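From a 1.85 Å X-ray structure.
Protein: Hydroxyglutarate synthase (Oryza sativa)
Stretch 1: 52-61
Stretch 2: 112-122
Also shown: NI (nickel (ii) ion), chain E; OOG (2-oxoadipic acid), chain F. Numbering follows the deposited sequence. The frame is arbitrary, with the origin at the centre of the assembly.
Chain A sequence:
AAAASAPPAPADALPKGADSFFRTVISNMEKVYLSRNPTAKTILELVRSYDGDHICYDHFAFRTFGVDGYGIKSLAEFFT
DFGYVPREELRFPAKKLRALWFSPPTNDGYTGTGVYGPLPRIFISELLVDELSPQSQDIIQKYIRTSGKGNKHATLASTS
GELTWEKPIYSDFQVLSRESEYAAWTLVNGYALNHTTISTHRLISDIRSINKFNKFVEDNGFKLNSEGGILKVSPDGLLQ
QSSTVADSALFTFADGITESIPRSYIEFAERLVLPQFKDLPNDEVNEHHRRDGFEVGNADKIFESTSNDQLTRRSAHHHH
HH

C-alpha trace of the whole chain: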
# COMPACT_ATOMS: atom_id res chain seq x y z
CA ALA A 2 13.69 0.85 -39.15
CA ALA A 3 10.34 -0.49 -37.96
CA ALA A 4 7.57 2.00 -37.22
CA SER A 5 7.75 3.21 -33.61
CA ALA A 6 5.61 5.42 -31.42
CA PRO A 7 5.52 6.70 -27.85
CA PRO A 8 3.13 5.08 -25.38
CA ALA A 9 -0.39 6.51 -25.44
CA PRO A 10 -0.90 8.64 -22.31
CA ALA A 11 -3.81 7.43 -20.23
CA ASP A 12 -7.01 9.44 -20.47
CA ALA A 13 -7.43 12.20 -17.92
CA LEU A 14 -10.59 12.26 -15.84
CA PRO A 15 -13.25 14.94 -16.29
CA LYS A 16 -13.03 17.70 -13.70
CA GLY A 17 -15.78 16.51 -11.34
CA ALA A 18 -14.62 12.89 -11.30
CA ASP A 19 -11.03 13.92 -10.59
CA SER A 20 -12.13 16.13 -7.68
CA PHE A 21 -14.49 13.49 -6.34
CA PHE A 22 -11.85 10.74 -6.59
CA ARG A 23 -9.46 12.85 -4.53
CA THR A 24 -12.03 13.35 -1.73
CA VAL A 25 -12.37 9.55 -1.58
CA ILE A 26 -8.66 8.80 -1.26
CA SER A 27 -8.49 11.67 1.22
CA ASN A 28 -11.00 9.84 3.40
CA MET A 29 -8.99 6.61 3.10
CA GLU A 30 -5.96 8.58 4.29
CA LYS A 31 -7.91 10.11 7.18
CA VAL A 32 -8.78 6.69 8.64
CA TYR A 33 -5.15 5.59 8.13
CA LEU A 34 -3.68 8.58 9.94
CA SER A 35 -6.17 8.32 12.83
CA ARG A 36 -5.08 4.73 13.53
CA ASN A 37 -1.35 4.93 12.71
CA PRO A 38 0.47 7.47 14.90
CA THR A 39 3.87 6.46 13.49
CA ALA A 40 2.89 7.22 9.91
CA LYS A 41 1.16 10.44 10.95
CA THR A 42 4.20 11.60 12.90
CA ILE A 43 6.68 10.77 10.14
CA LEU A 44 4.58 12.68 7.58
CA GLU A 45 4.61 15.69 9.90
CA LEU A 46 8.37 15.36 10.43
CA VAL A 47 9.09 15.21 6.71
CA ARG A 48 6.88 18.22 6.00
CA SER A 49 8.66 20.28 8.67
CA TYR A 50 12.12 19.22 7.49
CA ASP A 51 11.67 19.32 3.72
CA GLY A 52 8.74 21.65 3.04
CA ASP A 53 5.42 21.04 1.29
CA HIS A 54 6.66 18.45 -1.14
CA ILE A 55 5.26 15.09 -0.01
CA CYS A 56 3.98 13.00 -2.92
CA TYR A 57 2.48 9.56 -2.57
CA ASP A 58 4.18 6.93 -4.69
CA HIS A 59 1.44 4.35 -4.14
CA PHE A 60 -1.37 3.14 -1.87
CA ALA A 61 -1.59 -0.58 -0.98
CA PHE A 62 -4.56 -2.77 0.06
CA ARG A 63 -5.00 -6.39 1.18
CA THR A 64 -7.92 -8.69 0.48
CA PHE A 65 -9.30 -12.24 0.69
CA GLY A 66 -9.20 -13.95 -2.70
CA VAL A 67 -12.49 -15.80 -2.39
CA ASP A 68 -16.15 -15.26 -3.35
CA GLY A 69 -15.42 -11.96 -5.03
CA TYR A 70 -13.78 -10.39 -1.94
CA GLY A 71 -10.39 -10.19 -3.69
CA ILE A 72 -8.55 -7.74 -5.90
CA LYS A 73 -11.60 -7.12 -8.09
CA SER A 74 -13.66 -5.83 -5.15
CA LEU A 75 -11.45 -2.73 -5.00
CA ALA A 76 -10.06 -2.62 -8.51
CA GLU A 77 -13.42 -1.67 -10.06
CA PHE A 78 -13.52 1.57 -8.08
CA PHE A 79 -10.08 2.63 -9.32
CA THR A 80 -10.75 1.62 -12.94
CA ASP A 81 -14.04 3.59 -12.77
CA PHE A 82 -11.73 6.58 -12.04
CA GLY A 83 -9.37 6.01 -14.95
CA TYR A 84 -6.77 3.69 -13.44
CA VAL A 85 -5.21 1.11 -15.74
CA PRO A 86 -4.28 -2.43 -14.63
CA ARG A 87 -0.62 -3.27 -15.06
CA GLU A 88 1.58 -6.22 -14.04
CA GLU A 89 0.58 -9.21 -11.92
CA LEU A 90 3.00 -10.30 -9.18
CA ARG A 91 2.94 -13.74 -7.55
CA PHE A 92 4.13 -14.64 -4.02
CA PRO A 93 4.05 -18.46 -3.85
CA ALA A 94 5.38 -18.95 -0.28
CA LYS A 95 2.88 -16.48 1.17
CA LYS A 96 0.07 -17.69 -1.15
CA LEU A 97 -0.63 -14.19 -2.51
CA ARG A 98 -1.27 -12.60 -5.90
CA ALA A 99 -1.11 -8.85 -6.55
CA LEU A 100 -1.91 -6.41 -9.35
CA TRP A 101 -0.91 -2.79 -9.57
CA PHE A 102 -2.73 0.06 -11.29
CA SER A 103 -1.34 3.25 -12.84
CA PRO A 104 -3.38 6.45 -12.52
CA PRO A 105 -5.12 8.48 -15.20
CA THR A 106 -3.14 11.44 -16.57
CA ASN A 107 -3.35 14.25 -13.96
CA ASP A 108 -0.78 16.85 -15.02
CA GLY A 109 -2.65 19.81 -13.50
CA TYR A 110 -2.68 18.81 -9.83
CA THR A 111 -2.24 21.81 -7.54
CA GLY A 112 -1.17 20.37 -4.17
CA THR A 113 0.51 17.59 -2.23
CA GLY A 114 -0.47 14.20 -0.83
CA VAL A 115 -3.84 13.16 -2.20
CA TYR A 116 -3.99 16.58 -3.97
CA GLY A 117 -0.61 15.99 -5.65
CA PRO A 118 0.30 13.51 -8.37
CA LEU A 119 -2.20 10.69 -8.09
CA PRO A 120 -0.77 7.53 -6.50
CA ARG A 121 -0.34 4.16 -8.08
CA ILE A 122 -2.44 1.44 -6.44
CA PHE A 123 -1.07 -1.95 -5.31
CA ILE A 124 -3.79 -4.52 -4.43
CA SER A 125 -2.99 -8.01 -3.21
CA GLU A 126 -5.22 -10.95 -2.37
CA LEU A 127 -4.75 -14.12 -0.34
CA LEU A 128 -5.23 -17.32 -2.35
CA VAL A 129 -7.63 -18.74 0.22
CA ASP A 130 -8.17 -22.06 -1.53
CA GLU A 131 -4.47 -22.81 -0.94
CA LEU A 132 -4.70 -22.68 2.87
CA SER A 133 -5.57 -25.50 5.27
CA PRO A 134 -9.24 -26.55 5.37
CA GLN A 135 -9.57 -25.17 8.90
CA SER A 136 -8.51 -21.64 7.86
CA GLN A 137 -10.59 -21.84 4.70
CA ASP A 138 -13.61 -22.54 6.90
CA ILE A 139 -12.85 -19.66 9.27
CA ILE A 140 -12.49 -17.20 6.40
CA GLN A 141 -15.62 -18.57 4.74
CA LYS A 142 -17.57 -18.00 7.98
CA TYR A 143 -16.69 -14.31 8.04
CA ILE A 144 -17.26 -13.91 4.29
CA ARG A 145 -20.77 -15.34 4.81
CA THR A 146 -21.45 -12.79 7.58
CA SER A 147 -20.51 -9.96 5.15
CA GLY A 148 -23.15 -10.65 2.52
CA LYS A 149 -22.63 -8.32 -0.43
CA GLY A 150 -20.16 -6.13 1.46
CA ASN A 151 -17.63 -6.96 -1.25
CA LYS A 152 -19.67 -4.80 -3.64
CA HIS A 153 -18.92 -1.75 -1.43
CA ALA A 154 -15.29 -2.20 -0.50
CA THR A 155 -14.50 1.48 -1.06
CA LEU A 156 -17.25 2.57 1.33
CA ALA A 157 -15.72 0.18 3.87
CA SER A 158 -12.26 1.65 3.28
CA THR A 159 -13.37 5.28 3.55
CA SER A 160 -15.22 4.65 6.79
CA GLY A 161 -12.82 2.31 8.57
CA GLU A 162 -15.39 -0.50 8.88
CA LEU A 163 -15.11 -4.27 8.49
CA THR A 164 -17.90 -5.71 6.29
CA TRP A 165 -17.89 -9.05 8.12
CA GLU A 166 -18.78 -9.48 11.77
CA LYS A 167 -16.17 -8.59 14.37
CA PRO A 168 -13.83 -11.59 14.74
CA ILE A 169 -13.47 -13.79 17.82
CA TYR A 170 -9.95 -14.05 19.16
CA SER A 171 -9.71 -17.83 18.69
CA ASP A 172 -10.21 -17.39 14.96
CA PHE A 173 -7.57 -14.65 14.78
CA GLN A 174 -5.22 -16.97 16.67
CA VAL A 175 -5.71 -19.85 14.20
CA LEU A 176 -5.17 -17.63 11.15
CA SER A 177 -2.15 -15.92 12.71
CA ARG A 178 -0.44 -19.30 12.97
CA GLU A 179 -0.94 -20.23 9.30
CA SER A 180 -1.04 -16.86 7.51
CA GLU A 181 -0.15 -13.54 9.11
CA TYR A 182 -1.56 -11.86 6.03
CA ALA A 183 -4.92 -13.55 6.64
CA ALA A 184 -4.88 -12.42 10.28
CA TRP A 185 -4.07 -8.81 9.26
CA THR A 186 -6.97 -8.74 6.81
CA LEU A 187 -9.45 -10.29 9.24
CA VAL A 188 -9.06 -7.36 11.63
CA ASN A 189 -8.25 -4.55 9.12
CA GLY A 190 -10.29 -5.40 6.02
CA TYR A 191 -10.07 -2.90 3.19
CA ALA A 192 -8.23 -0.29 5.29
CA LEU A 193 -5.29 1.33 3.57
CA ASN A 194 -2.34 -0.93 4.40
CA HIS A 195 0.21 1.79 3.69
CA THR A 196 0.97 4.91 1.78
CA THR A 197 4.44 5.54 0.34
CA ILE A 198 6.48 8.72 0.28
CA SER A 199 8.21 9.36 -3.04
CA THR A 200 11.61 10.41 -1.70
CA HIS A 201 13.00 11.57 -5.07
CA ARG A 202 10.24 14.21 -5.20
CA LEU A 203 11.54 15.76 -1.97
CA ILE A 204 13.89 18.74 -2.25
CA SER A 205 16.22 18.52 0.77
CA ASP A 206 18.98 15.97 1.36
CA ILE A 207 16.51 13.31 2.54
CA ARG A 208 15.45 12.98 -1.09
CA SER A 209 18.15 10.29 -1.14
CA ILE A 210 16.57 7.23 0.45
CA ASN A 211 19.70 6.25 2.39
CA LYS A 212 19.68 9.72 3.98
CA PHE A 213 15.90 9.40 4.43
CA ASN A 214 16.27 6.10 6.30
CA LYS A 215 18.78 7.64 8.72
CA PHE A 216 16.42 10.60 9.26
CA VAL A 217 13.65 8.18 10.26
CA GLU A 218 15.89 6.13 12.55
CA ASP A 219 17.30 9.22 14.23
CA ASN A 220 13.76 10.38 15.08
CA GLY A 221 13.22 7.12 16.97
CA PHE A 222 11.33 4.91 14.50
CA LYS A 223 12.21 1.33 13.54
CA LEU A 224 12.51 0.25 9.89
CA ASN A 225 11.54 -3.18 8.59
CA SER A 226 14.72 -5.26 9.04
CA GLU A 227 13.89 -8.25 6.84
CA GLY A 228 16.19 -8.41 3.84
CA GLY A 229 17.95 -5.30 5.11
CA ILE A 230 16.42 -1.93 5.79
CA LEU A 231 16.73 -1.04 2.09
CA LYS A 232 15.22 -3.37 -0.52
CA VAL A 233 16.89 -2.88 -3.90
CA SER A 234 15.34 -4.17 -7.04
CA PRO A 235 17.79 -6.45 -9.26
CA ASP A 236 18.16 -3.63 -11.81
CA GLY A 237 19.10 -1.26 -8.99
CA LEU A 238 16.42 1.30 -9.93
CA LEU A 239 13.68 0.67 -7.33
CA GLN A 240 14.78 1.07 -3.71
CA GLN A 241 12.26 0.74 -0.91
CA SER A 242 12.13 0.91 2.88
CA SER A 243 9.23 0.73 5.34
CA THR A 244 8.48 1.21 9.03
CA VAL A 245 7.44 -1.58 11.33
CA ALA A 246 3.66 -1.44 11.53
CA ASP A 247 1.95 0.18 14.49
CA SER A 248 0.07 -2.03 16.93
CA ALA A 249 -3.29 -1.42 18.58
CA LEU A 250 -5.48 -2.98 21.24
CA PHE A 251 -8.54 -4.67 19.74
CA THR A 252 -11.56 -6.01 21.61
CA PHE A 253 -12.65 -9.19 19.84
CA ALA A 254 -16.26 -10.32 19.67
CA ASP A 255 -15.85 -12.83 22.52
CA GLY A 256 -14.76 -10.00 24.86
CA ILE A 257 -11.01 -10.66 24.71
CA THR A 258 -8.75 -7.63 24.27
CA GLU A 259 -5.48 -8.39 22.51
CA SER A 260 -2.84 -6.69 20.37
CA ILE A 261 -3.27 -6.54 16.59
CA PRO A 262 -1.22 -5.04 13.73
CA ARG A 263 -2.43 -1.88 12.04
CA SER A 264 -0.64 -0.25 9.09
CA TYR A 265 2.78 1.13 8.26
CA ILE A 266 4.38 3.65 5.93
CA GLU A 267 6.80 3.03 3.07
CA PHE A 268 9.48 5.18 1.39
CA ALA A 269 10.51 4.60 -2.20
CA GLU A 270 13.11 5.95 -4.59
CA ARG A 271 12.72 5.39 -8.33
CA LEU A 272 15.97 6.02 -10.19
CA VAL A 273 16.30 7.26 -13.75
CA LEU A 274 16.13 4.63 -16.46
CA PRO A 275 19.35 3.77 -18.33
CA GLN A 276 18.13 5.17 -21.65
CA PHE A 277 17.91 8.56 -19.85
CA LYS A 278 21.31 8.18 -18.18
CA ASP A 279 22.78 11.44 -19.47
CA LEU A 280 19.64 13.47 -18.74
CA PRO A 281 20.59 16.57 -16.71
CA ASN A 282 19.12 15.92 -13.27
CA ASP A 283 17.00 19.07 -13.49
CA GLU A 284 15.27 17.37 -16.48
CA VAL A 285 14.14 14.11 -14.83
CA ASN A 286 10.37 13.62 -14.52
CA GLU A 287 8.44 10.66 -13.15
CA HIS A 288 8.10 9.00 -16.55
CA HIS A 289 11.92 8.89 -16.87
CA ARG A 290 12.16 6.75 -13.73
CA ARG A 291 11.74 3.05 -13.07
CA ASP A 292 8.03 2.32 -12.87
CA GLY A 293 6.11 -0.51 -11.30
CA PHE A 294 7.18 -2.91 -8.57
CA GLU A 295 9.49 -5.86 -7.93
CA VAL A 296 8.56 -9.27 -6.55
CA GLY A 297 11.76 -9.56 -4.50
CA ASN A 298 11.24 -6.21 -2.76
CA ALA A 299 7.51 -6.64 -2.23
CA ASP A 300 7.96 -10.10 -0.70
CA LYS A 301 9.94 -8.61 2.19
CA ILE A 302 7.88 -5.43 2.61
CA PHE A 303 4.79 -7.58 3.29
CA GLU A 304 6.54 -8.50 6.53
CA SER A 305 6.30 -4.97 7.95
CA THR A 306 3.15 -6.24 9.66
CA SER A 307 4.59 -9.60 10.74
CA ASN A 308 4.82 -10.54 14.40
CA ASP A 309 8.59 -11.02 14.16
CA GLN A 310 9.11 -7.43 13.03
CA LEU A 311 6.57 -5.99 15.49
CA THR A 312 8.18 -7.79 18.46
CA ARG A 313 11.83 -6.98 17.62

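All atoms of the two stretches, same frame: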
# COMPACT_ATOMS: atom_id res chain seq x y z
N GLY A 52 9.69 20.76 3.68
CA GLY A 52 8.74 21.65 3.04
C GLY A 52 7.56 20.88 2.48
O GLY A 52 7.43 19.67 2.65
N ASP A 53 6.69 21.61 1.78
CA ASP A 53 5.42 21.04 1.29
C ASP A 53 5.67 20.31 -0.03
O ASP A 53 5.31 20.76 -1.12
CB ASP A 53 4.39 22.15 1.12
CG ASP A 53 3.01 21.61 0.81
OD1 ASP A 53 2.82 20.39 0.94
OD2 ASP A 53 2.12 22.42 0.42
N HIS A 54 6.26 19.13 0.08
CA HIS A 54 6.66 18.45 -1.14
C HIS A 54 6.38 16.96 -1.09
O HIS A 54 6.96 16.21 -1.88
CB HIS A 54 8.15 18.64 -1.40
CG HIS A 54 8.56 20.07 -1.41
ND1 HIS A 54 9.34 20.63 -0.43
CD2 HIS A 54 8.27 21.07 -2.27
CE1 HIS A 54 9.54 21.91 -0.69
NE2 HIS A 54 8.91 22.20 -1.82
N ILE A 55 5.53 16.51 -0.18
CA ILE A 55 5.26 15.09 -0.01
C ILE A 55 4.31 14.61 -1.11
O ILE A 55 3.19 15.12 -1.26
CB ILE A 55 4.68 14.81 1.38
CG1 ILE A 55 5.70 15.17 2.46
CG2 ILE A 55 4.26 13.40 1.51
CD1 ILE A 55 5.12 15.10 3.85
N CYS A 56 4.77 13.64 -1.89
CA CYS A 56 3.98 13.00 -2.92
C CYS A 56 3.88 11.52 -2.59
O CYS A 56 4.83 10.92 -2.10
CB CYS A 56 4.61 13.18 -4.29
SG CYS A 56 4.73 14.92 -4.74
N TYR A 57 2.74 10.94 -2.90
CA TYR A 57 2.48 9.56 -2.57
C TYR A 57 2.81 8.70 -3.77
O TYR A 57 2.20 8.84 -4.83
CB TYR A 57 1.02 9.39 -2.17
CG TYR A 57 0.69 9.99 -0.83
CD1 TYR A 57 1.65 10.06 0.18
CD2 TYR A 57 -0.59 10.44 -0.55
CE1 TYR A 57 1.32 10.58 1.44
CE2 TYR A 57 -0.92 10.96 0.71
CZ TYR A 57 0.04 11.02 1.69
OH TYR A 57 -0.26 11.52 2.94
N ASP A 58 3.77 7.80 -3.59
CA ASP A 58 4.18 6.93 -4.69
C ASP A 58 3.10 5.92 -5.02
O ASP A 58 2.76 5.70 -6.19
CB ASP A 58 5.47 6.21 -4.29
CG ASP A 58 5.99 5.29 -5.38
OD1 ASP A 58 5.53 4.12 -5.49
OD2 ASP A 58 6.84 5.76 -6.14
N HIS A 59 2.55 5.28 -3.99
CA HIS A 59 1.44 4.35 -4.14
C HIS A 59 0.71 4.14 -2.81
O HIS A 59 1.21 4.45 -1.73
CB HIS A 59 1.92 3.00 -4.71
CG HIS A 59 2.89 2.26 -3.83
ND1 HIS A 59 4.24 2.50 -3.85
CD2 HIS A 59 2.71 1.24 -2.95
CE1 HIS A 59 4.85 1.68 -3.01
NE2 HIS A 59 3.95 0.90 -2.46
N PHE A 60 -0.52 3.64 -2.94
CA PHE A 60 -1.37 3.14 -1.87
C PHE A 60 -1.39 1.62 -2.01
O PHE A 60 -1.34 1.12 -3.14
CB PHE A 60 -2.80 3.64 -2.02
CG PHE A 60 -3.06 5.02 -1.50
CD1 PHE A 60 -2.02 5.87 -1.14
CD2 PHE A 60 -4.38 5.48 -1.38
CE1 PHE A 60 -2.26 7.12 -0.67
CE2 PHE A 60 -4.64 6.74 -0.87
CZ PHE A 60 -3.56 7.57 -0.53
N ALA A 61 -1.51 0.88 -0.90
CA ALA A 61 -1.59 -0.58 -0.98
C ALA A 61 -2.74 -1.10 -0.12
O ALA A 61 -3.09 -0.49 0.89
CB ALA A 61 -0.27 -1.23 -0.56
N GLY A 112 -1.66 20.50 -5.54
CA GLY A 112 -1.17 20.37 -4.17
C GLY A 112 -0.24 19.21 -3.91
O GLY A 112 0.52 18.77 -4.78
N THR A 113 -0.32 18.69 -2.69
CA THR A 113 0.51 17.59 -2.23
C THR A 113 -0.36 16.51 -1.60
O THR A 113 -1.55 16.71 -1.38
CB THR A 113 1.57 18.10 -1.26
OG1 THR A 113 0.93 18.76 -0.16
CG2 THR A 113 2.49 19.10 -2.00
N GLY A 114 0.26 15.36 -1.34
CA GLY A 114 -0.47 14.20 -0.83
C GLY A 114 -1.54 13.74 -1.80
O GLY A 114 -1.30 13.55 -2.99
N VAL A 115 -2.78 13.59 -1.30
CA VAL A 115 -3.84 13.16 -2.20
C VAL A 115 -4.24 14.26 -3.20
O VAL A 115 -4.95 13.97 -4.16
CB VAL A 115 -5.09 12.71 -1.42
CG1 VAL A 115 -4.72 11.52 -0.53
CG2 VAL A 115 -5.66 13.89 -0.59
N TYR A 116 -3.79 15.50 -3.00
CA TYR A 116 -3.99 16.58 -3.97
C TYR A 116 -2.76 16.81 -4.86
O TYR A 116 -2.73 17.79 -5.63
CB TYR A 116 -4.39 17.86 -3.25
CG TYR A 116 -5.65 17.63 -2.43
CD1 TYR A 116 -6.89 17.48 -3.05
CD2 TYR A 116 -5.58 17.50 -1.04
CE1 TYR A 116 -8.03 17.23 -2.30
CE2 TYR A 116 -6.72 17.26 -0.29
CZ TYR A 116 -7.94 17.11 -0.92
OH TYR A 116 -9.06 16.86 -0.16
N GLY A 117 -1.78 15.92 -4.81
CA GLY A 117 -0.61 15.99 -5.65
C GLY A 117 -0.75 14.99 -6.77
O GLY A 117 -1.86 14.61 -7.16
N PRO A 118 0.37 14.53 -7.32
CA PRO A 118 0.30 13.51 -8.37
C PRO A 118 -0.43 12.29 -7.82
O PRO A 118 -0.16 11.83 -6.71
CB PRO A 118 1.77 13.22 -8.70
CG PRO A 118 2.56 13.80 -7.59
CD PRO A 118 1.76 14.94 -7.03
N LEU A 119 -1.38 11.79 -8.58
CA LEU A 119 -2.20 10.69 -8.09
C LEU A 119 -1.35 9.45 -7.86
O LEU A 119 -0.43 9.16 -8.65
CB LEU A 119 -3.31 10.36 -9.09
CG LEU A 119 -4.51 11.29 -9.16
CD1 LEU A 119 -5.34 10.82 -10.35
CD2 LEU A 119 -5.32 11.36 -7.86
N PRO A 120 -1.62 8.69 -6.80
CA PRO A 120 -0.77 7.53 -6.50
C PRO A 120 -1.14 6.33 -7.35
O PRO A 120 -2.28 6.17 -7.80
CB PRO A 120 -1.06 7.28 -5.01
CG PRO A 120 -2.53 7.70 -4.83
CD PRO A 120 -2.64 8.94 -5.75
N ARG A 121 -0.12 5.51 -7.62
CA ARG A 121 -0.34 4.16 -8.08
C ARG A 121 -1.09 3.40 -7.00
O ARG A 121 -1.14 3.80 -5.84
CB ARG A 121 0.99 3.46 -8.42
CG ARG A 121 1.88 4.19 -9.45
CD ARG A 121 3.28 3.61 -9.33
NE ARG A 121 4.30 4.28 -10.13
CZ ARG A 121 4.93 5.39 -9.78
NH1 ARG A 121 4.65 5.99 -8.62
NH2 ARG A 121 5.84 5.89 -10.58
N ILE A 122 -1.73 2.29 -7.39
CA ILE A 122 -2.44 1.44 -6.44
C ILE A 122 -1.90 0.02 -6.55
O ILE A 122 -1.77 -0.51 -7.65
CB ILE A 122 -3.97 1.46 -6.67
CG1 ILE A 122 -4.52 2.88 -6.76
CG2 ILE A 122 -4.64 0.68 -5.53
CD1 ILE A 122 -4.59 3.60 -5.48
NI NI E . 4.39 -0.53 -1.00
C2 OOG F . 2.00 -4.66 0.12
C3 OOG F . 3.51 -4.91 0.13
C4 OOG F . 4.09 -4.74 -1.28
C6 OOG F . 5.51 -2.84 -2.44
O4 OOG F . 6.11 -3.67 -3.17
O3 OOG F . 5.91 -1.66 -2.39
C5 OOG F . 4.30 -3.27 -1.63
C1 OOG F . 1.34 -5.03 1.45
O1 OOG F . 0.17 -5.20 1.51
O2 OOG F . 2.09 -5.17 2.62
O5 OOG F . 3.52 -2.46 -1.28
O HOH W 1 0.85 12.64 -4.31

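The apolar centre of the contact is built around two aromatic rings of the first stretch. Pro-120 sits over one face of the Phe-60 ring: its CG lies 4.1 Å from the ring centroid and only 10° off the normal, a well-centred CH-pi contact. Gly-114 CA makes a similar but less centred approach to Tyr-57, 4.0 Å from the ring centroid and 27° off the normal. Val-115 links the two rings, its CG1 lying 4.0 Å from Tyr-57 CE2 and 4.1 Å from Phe-60 CZ. The packing extends through Ile-122 CD1, 3.9 Å from Phe-60 CB, and through Cys-56 SG, 3.8 Å from Pro-118 CG.

Next to this apolar packing the backbones pair as parallel strands. Arg-121 N donates to Asp-58 O (3.2 Å, 145°), and Phe-60 N donates to Arg-121 O (3.0 Å, 163°), so Arg-121 is bonded through both its amide and its carbonyl. Where the direct pairing is absent, a water takes over: it accepts from Tyr-57 N at 2.9 Å and donates to Gly-114 O and Pro-118 O, each at 2.7 Å. Beyond it, Gly-114 N donates to Ile-55 O (2.9 Å, 164°); the positive phi of Gly-114, 61°, favours glycine there.

Polar side chains complete the contact. Arg-121 NH1 also donates to Asp-58 O (3.1 Å, 151°), which therefore accepts twice from one residue. The salt bridge from Asp-58 OD2 to Arg-121 NH1, 3.3 Å, is purely electrostatic, because the oxygen lies well out of the guanidinium plane. Asp-58 OD1 accepts from His-59 ND1 at 2.6 Å (171°), at the other nitrogen of the imidazole whose NE2 binds NI at 2.1 Å. At the exposed end, Thr-113 OG1 donates to Asp-53 OD1 at 2.7 Å.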